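Local structure of Atp-dependent DNA ligase (Psychromonas sp., 4D05) at residues G1-R13 / R31-G44. The protein probably seals nicks in double-stranded DNA with ATP as cofactor, passing through an enzyme-adenylate intermediate. Sequence-based numbering, arbitrary orientation.
Sequences GQPPPIQLATNYR and RAYWNGHQLISKQG. With SO4 (sulfate ion), chain F.
Pro4, Pro5 and Ile6 form a row of bumps that the N-terminal arm presses onto the strand pair 31-34 and 39-40. Pro4 fills the hollow between the root of Tyr33 and the turn 41-44: its CB rests 3.7 Å from Tyr33 CD2, oblique to the ring. Its CD touches Ile40 CG2 and comes within 3.2 Å of Ser41 O. Pro5 crosses the tyrosine at about a right angle and sets CD over one ring face in a CH-pi contact, 4.1 Å from the Tyr33 centroid. Tyr33 CB points toward the arm, and with CG anti to the backbone N (chi1 172°) the ring lies beside Pro4 and beneath Pro5 CD. Ile6 fits between Tyr33 and Arg31: CG2 slides past the ring, while CD1 lies over one guanidinium face, 3.6 Å from Arg31 NE. The extended Arg31 chain passes beneath Ile6 to Gln7 O, which accepts from NH2 at 3.2 Å, in the carbonyl plane but bent at the hydrogen (138°), and weakly from NH1. NH2 also forms a salt bridge with Asp63. With an alanine in place of Arg31, Gln7 O and the Asp63 carboxylate would probably lose this shared partner, and a gap would be likely to open under Ile6 CD1. At the far end Gly44 closes a type I turn from Ser41, its bare CA meeting Gly1 O in a CA-H...O contact where a CB would clash; a water links Gly1 N to Gln43 O. The arm thus ties the sheet containing 30-34 to that containing 8-11; together they make up the nucleotidyltransferase core of ATP-dependent DNA ligases, with Arg31's AMP pocket beside the join.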
loop_
_atom_site.group_PDB
_atom_site.type_symbol
_atom_site.label_atom_id
_atom_site.label_comp_id
_atom_site.label_asym_id
_atom_site.label_seq_id
_atom_site.Cartn_x
_atom_site.Cartn_y
_atom_site.Cartn_z
ATOM N N GLY A 1 -18.733 -13.964 5.960
ATOM C CA GLY A 1 -19.573 -12.888 5.348
ATOM C C GLY A 1 -19.091 -12.502 3.968
ATOM O O GLY A 1 -17.947 -12.782 3.599
ATOM N N GLN A 2 -19.961 -11.871 3.186
ATOM C CA GLN A 2 -19.562 -11.441 1.849
ATOM C C GLN A 2 -18.566 -10.302 1.933
ATOM O O GLN A 2 -18.769 -9.356 2.682
ATOM C CB GLN A 2 -20.763 -10.998 1.019
ATOM C CG GLN A 2 -21.493 -12.182 0.319
ATOM C CD GLN A 2 -20.593 -12.915 -0.686
ATOM O OE1 GLN A 2 -20.361 -12.429 -1.796
ATOM N NE2 GLN A 2 -20.074 -14.079 -0.292
ATOM N N PRO A 3 -17.487 -10.376 1.154
ATOM C CA PRO A 3 -16.604 -9.195 1.105
ATOM C C PRO A 3 -17.339 -7.915 0.708
ATOM O O PRO A 3 -18.232 -7.910 -0.152
ATOM C CB PRO A 3 -15.553 -9.580 0.058
ATOM C CG PRO A 3 -15.539 -11.115 0.109
ATOM C CD PRO A 3 -16.990 -11.481 0.312
ATOM N N PRO A 4 -16.963 -6.809 1.330
ATOM C CA PRO A 4 -17.657 -5.554 1.074
ATOM C C PRO A 4 -17.363 -4.990 -0.313
ATOM O O PRO A 4 -16.336 -5.322 -0.893
ATOM C CB PRO A 4 -17.129 -4.637 2.194
ATOM C CG PRO A 4 -15.834 -5.219 2.605
ATOM C CD PRO A 4 -15.930 -6.683 2.368
ATOM N N PRO A 5 -18.258 -4.125 -0.811
ATOM C CA PRO A 5 -18.280 -3.576 -2.178
ATOM C C PRO A 5 -17.333 -2.416 -2.234
ATOM O O PRO A 5 -17.734 -1.253 -2.187
ATOM C CB PRO A 5 -19.722 -3.106 -2.342
ATOM C CG PRO A 5 -20.086 -2.655 -0.964
ATOM C CD PRO A 5 -19.384 -3.609 -0.011
ATOM N N ILE A 6 -16.053 -2.743 -2.307
ATOM C CA ILE A 6 -15.020 -1.727 -2.220
ATOM C C ILE A 6 -14.163 -1.487 -3.482
ATOM O O ILE A 6 -13.952 -2.379 -4.332
ATOM C CB ILE A 6 -14.141 -2.009 -1.007
ATOM C CG1 ILE A 6 -13.466 -3.385 -1.101
ATOM C CG2 ILE A 6 -14.987 -1.930 0.194
ATOM C CD1 ILE A 6 -12.394 -3.623 -0.071
ATOM N N GLN A 7 -13.652 -0.263 -3.584
ATOM C CA GLN A 7 -12.798 0.130 -4.710
ATOM C C GLN A 7 -11.409 -0.234 -4.392
ATOM O O GLN A 7 -11.012 -0.042 -3.239
ATOM C CB GLN A 7 -12.818 1.644 -4.888
ATOM C CG GLN A 7 -11.994 2.144 -6.055
ATOM C CD GLN A 7 -12.491 3.544 -6.445
ATOM O OE1 GLN A 7 -13.182 3.745 -7.431
ATOM N NE2 GLN A 7 -12.183 4.467 -5.649
ATOM N N LEU A 8 -10.671 -0.737 -5.387
ATOM C CA LEU A 8 -9.286 -1.124 -5.220
ATOM C C LEU A 8 -8.293 -0.308 -6.080
ATOM O O LEU A 8 -8.586 0.150 -7.208
ATOM C CB LEU A 8 -9.073 -2.614 -5.523
ATOM C CG LEU A 8 -10.019 -3.647 -4.905
ATOM C CD1 LEU A 8 -9.574 -5.002 -5.416
ATOM C CD2 LEU A 8 -10.037 -3.616 -3.342
ATOM N N ALA A 9 -7.095 -0.138 -5.522
ATOM C CA ALA A 9 -6.090 0.729 -6.143
ATOM C C ALA A 9 -5.247 -0.010 -7.160
ATOM O O ALA A 9 -4.942 -1.212 -7.004
ATOM C CB ALA A 9 -5.190 1.313 -5.099
ATOM N N THR A 10 -4.838 0.733 -8.180
ATOM C CA THR A 10 -3.811 0.296 -9.144
ATOM C C THR A 10 -2.437 0.933 -8.856
ATOM O O THR A 10 -2.304 1.649 -7.881
ATOM C CB THR A 10 -4.225 0.640 -10.568
ATOM O OG1 THR A 10 -4.544 2.040 -10.664
ATOM C CG2 THR A 10 -5.447 -0.210 -10.976
ATOM N N ASN A 11 -1.414 0.646 -9.674
ATOM C CA ASN A 11 -0.092 1.243 -9.436
ATOM C C ASN A 11 0.113 2.592 -10.090
ATOM O O ASN A 11 -0.454 2.874 -11.136
ATOM C CB ASN A 11 1.022 0.323 -9.896
ATOM C CG ASN A 11 1.182 -0.856 -8.999
ATOM O OD1 ASN A 11 0.813 -0.815 -7.831
ATOM N ND2 ASN A 11 1.744 -1.921 -9.532
ATOM N N TYR A 12 0.913 3.428 -9.439
ATOM C CA TYR A 12 1.304 4.723 -9.979
ATOM C C TYR A 12 1.807 4.609 -11.430
ATOM O O TYR A 12 2.528 3.653 -11.791
ATOM C CB TYR A 12 2.403 5.314 -9.091
ATOM C CG TYR A 12 2.948 6.609 -9.595
ATOM C CD1 TYR A 12 2.241 7.787 -9.433
ATOM C CD2 TYR A 12 4.175 6.656 -10.227
ATOM C CE1 TYR A 12 2.707 8.966 -9.917
ATOM C CE2 TYR A 12 4.662 7.823 -10.713
ATOM C CZ TYR A 12 3.930 8.989 -10.540
ATOM O OH TYR A 12 4.419 10.169 -11.006
ATOM N N ARG A 13 1.379 5.558 -12.254
ATOM C CA ARG A 13 1.809 5.701 -13.653
ATOM C C ARG A 13 2.468 7.058 -13.867
ATOM O O ARG A 13 1.919 8.072 -13.462
ATOM C CB ARG A 13 0.605 5.524 -14.585
ATOM C CG ARG A 13 -0.073 4.148 -14.433
ATOM C CD ARG A 13 -1.342 4.001 -15.294
ATOM N NE ARG A 13 -2.518 4.653 -14.688
ATOM C CZ ARG A 13 -3.052 5.797 -15.099
ATOM N NH1 ARG A 13 -2.536 6.451 -16.146
ATOM N NH2 ARG A 13 -4.119 6.292 -14.471
ATOM N N ARG A 31 -7.946 -2.437 6.778
ATOM C CA ARG A 31 -9.043 -1.811 6.073
ATOM C C ARG A 31 -10.375 -2.197 6.693
ATOM O O ARG A 31 -10.574 -3.344 7.075
ATOM C CB ARG A 31 -9.043 -2.229 4.615
ATOM C CG ARG A 31 -9.998 -1.390 3.794
ATOM C CD ARG A 31 -9.910 -1.663 2.318
ATOM N NE ARG A 31 -10.875 -0.853 1.606
ATOM C CZ ARG A 31 -10.698 -0.359 0.391
ATOM N NH1 ARG A 31 -9.613 -0.609 -0.283
ATOM N NH2 ARG A 31 -11.639 0.372 -0.141
ATOM N N ALA A 32 -11.292 -1.241 6.779
ATOM C CA ALA A 32 -12.636 -1.507 7.283
ATOM C C ALA A 32 -13.647 -0.736 6.442
ATOM O O ALA A 32 -13.414 0.409 6.063
ATOM C CB ALA A 32 -12.762 -1.121 8.750
ATOM N N TYR A 33 -14.774 -1.384 6.174
ATOM C CA TYR A 33 -15.898 -0.787 5.502
ATOM C C TYR A 33 -17.004 -0.616 6.531
ATOM O O TYR A 33 -17.449 -1.578 7.167
ATOM C CB TYR A 33 -16.358 -1.712 4.386
ATOM C CG TYR A 33 -17.635 -1.314 3.704
ATOM C CD1 TYR A 33 -17.644 -0.361 2.744
ATOM C CD2 TYR A 33 -18.824 -1.943 3.991
ATOM C CE1 TYR A 33 -18.834 -0.010 2.080
ATOM C CE2 TYR A 33 -19.997 -1.609 3.350
ATOM C CZ TYR A 33 -19.996 -0.624 2.416
ATOM O OH TYR A 33 -21.150 -0.260 1.759
ATOM N N TRP A 34 -17.417 0.631 6.703
ATOM C CA TRP A 34 -18.562 0.963 7.557
ATOM C C TRP A 34 -19.803 1.011 6.722
ATOM O O TRP A 34 -19.928 1.812 5.801
ATOM C CB TRP A 34 -18.331 2.304 8.233
ATOM C CG TRP A 34 -19.494 2.888 8.966
ATOM C CD1 TRP A 34 -20.280 3.904 8.537
ATOM C CD2 TRP A 34 -19.988 2.520 10.263
ATOM N NE1 TRP A 34 -21.232 4.207 9.476
ATOM C CE2 TRP A 34 -21.076 3.375 10.551
ATOM C CE3 TRP A 34 -19.617 1.571 11.208
ATOM C CZ2 TRP A 34 -21.793 3.289 11.733
ATOM C CZ3 TRP A 34 -20.321 1.495 12.379
ATOM C CH2 TRP A 34 -21.400 2.345 12.635
ATOM N N ASN A 35 -20.750 0.119 7.039
ATOM C CA ASN A 35 -21.918 0.013 6.210
ATOM C C ASN A 35 -23.089 0.846 6.711
ATOM O O ASN A 35 -24.188 0.725 6.175
ATOM C CB ASN A 35 -22.337 -1.450 6.022
ATOM C CG ASN A 35 -22.869 -2.095 7.290
ATOM O OD1 ASN A 35 -22.925 -1.480 8.316
ATOM N ND2 ASN A 35 -23.278 -3.355 7.187
ATOM N N GLY A 36 -22.853 1.649 7.748
ATOM C CA GLY A 36 -23.887 2.430 8.392
ATOM C C GLY A 36 -24.235 1.966 9.791
ATOM O O GLY A 36 -24.820 2.711 10.560
ATOM N N HIS A 37 -23.840 0.745 10.139
ATOM C CA HIS A 37 -24.068 0.248 11.499
ATOM C C HIS A 37 -22.993 -0.691 12.053
ATOM O O HIS A 37 -23.001 -0.977 13.241
ATOM C CB HIS A 37 -25.452 -0.415 11.632
ATOM C CG HIS A 37 -25.655 -1.595 10.730
ATOM N ND1 HIS A 37 -26.082 -1.480 9.426
ATOM C CD2 HIS A 37 -25.526 -2.921 10.963
ATOM C CE1 HIS A 37 -26.178 -2.676 8.883
ATOM N NE2 HIS A 37 -25.849 -3.569 9.800
ATOM N N GLN A 38 -22.068 -1.153 11.214
ATOM C CA GLN A 38 -21.002 -2.053 11.659
ATOM C C GLN A 38 -19.794 -1.884 10.723
ATOM O O GLN A 38 -19.945 -1.413 9.573
ATOM C CB GLN A 38 -21.458 -3.502 11.696
ATOM C CG GLN A 38 -21.759 -4.039 10.337
ATOM C CD GLN A 38 -22.703 -5.256 10.295
ATOM O OE1 GLN A 38 -23.103 -5.687 9.204
ATOM N NE2 GLN A 38 -23.083 -5.790 11.453
ATOM N N LEU A 39 -18.641 -2.291 11.218
ATOM C CA LEU A 39 -17.386 -2.280 10.475
ATOM C C LEU A 39 -17.096 -3.685 9.960
ATOM O O LEU A 39 -17.171 -4.655 10.726
ATOM C CB LEU A 39 -16.226 -1.820 11.380
ATOM C CG LEU A 39 -16.302 -0.367 11.823
ATOM C CD1 LEU A 39 -15.329 -0.085 12.949
ATOM C CD2 LEU A 39 -16.018 0.553 10.644
ATOM N N ILE A 40 -16.749 -3.768 8.684
ATOM C CA ILE A 40 -16.533 -5.031 7.999
ATOM C C ILE A 40 -15.143 -5.100 7.376
ATOM O O ILE A 40 -14.697 -4.155 6.721
ATOM C CB ILE A 40 -17.606 -5.238 6.887
ATOM C CG1 ILE A 40 -19.032 -5.092 7.496
ATOM C CG2 ILE A 40 -17.391 -6.551 6.165
ATOM C CD1 ILE A 40 -20.102 -5.163 6.532
ATOM N N SER A 41 -14.466 -6.236 7.550
ATOM C CA SER A 41 -13.114 -6.417 7.011
ATOM C C SER A 41 -13.137 -6.716 5.524
ATOM O O SER A 41 -14.169 -7.015 4.972
ATOM C CB SER A 41 -12.404 -7.572 7.721
ATOM O OG SER A 41 -12.876 -8.830 7.223
ATOM N N LYS A 42 -11.970 -6.644 4.874
ATOM C CA LYS A 42 -11.924 -6.916 3.442
ATOM C C LYS A 42 -12.402 -8.315 3.077
ATOM O O LYS A 42 -12.852 -8.546 1.941
ATOM C CB LYS A 42 -10.503 -6.770 2.886
ATOM C CG LYS A 42 -10.029 -5.398 2.751
ATOM C CD LYS A 42 -8.494 -5.398 2.476
ATOM C CE LYS A 42 -8.114 -5.972 1.153
ATOM N NZ LYS A 42 -6.618 -5.867 0.968
ATOM N N GLN A 43 -12.285 -9.235 4.034
ATOM C CA GLN A 43 -12.674 -10.615 3.856
ATOM C C GLN A 43 -14.139 -10.860 4.191
ATOM O O GLN A 43 -14.648 -11.979 4.027
ATOM C CB GLN A 43 -11.795 -11.514 4.742
ATOM C CG GLN A 43 -10.286 -11.341 4.557
ATOM C CD GLN A 43 -9.712 -10.178 5.400
ATOM O OE1 GLN A 43 -10.230 -9.815 6.476
ATOM N NE2 GLN A 43 -8.651 -9.595 4.903
ATOM N N GLY A 44 -14.828 -9.825 4.653
ATOM C CA GLY A 44 -16.237 -9.950 4.994
ATOM C C GLY A 44 -16.544 -10.237 6.456
ATOM O O GLY A 44 -17.699 -10.483 6.801
HETATM S S SO4 F . -5.076 -4.044 -2.201
HETATM O O1 SO4 F . -3.868 -3.867 -1.386
HETATM O O2 SO4 F . -6.288 -4.104 -1.361
HETATM O O3 SO4 F . -5.247 -2.909 -3.117
HETATM O O4 SO4 F . -4.961 -5.294 -2.970
HETATM O O HOH W 1 -15.785 -13.560 5.830
#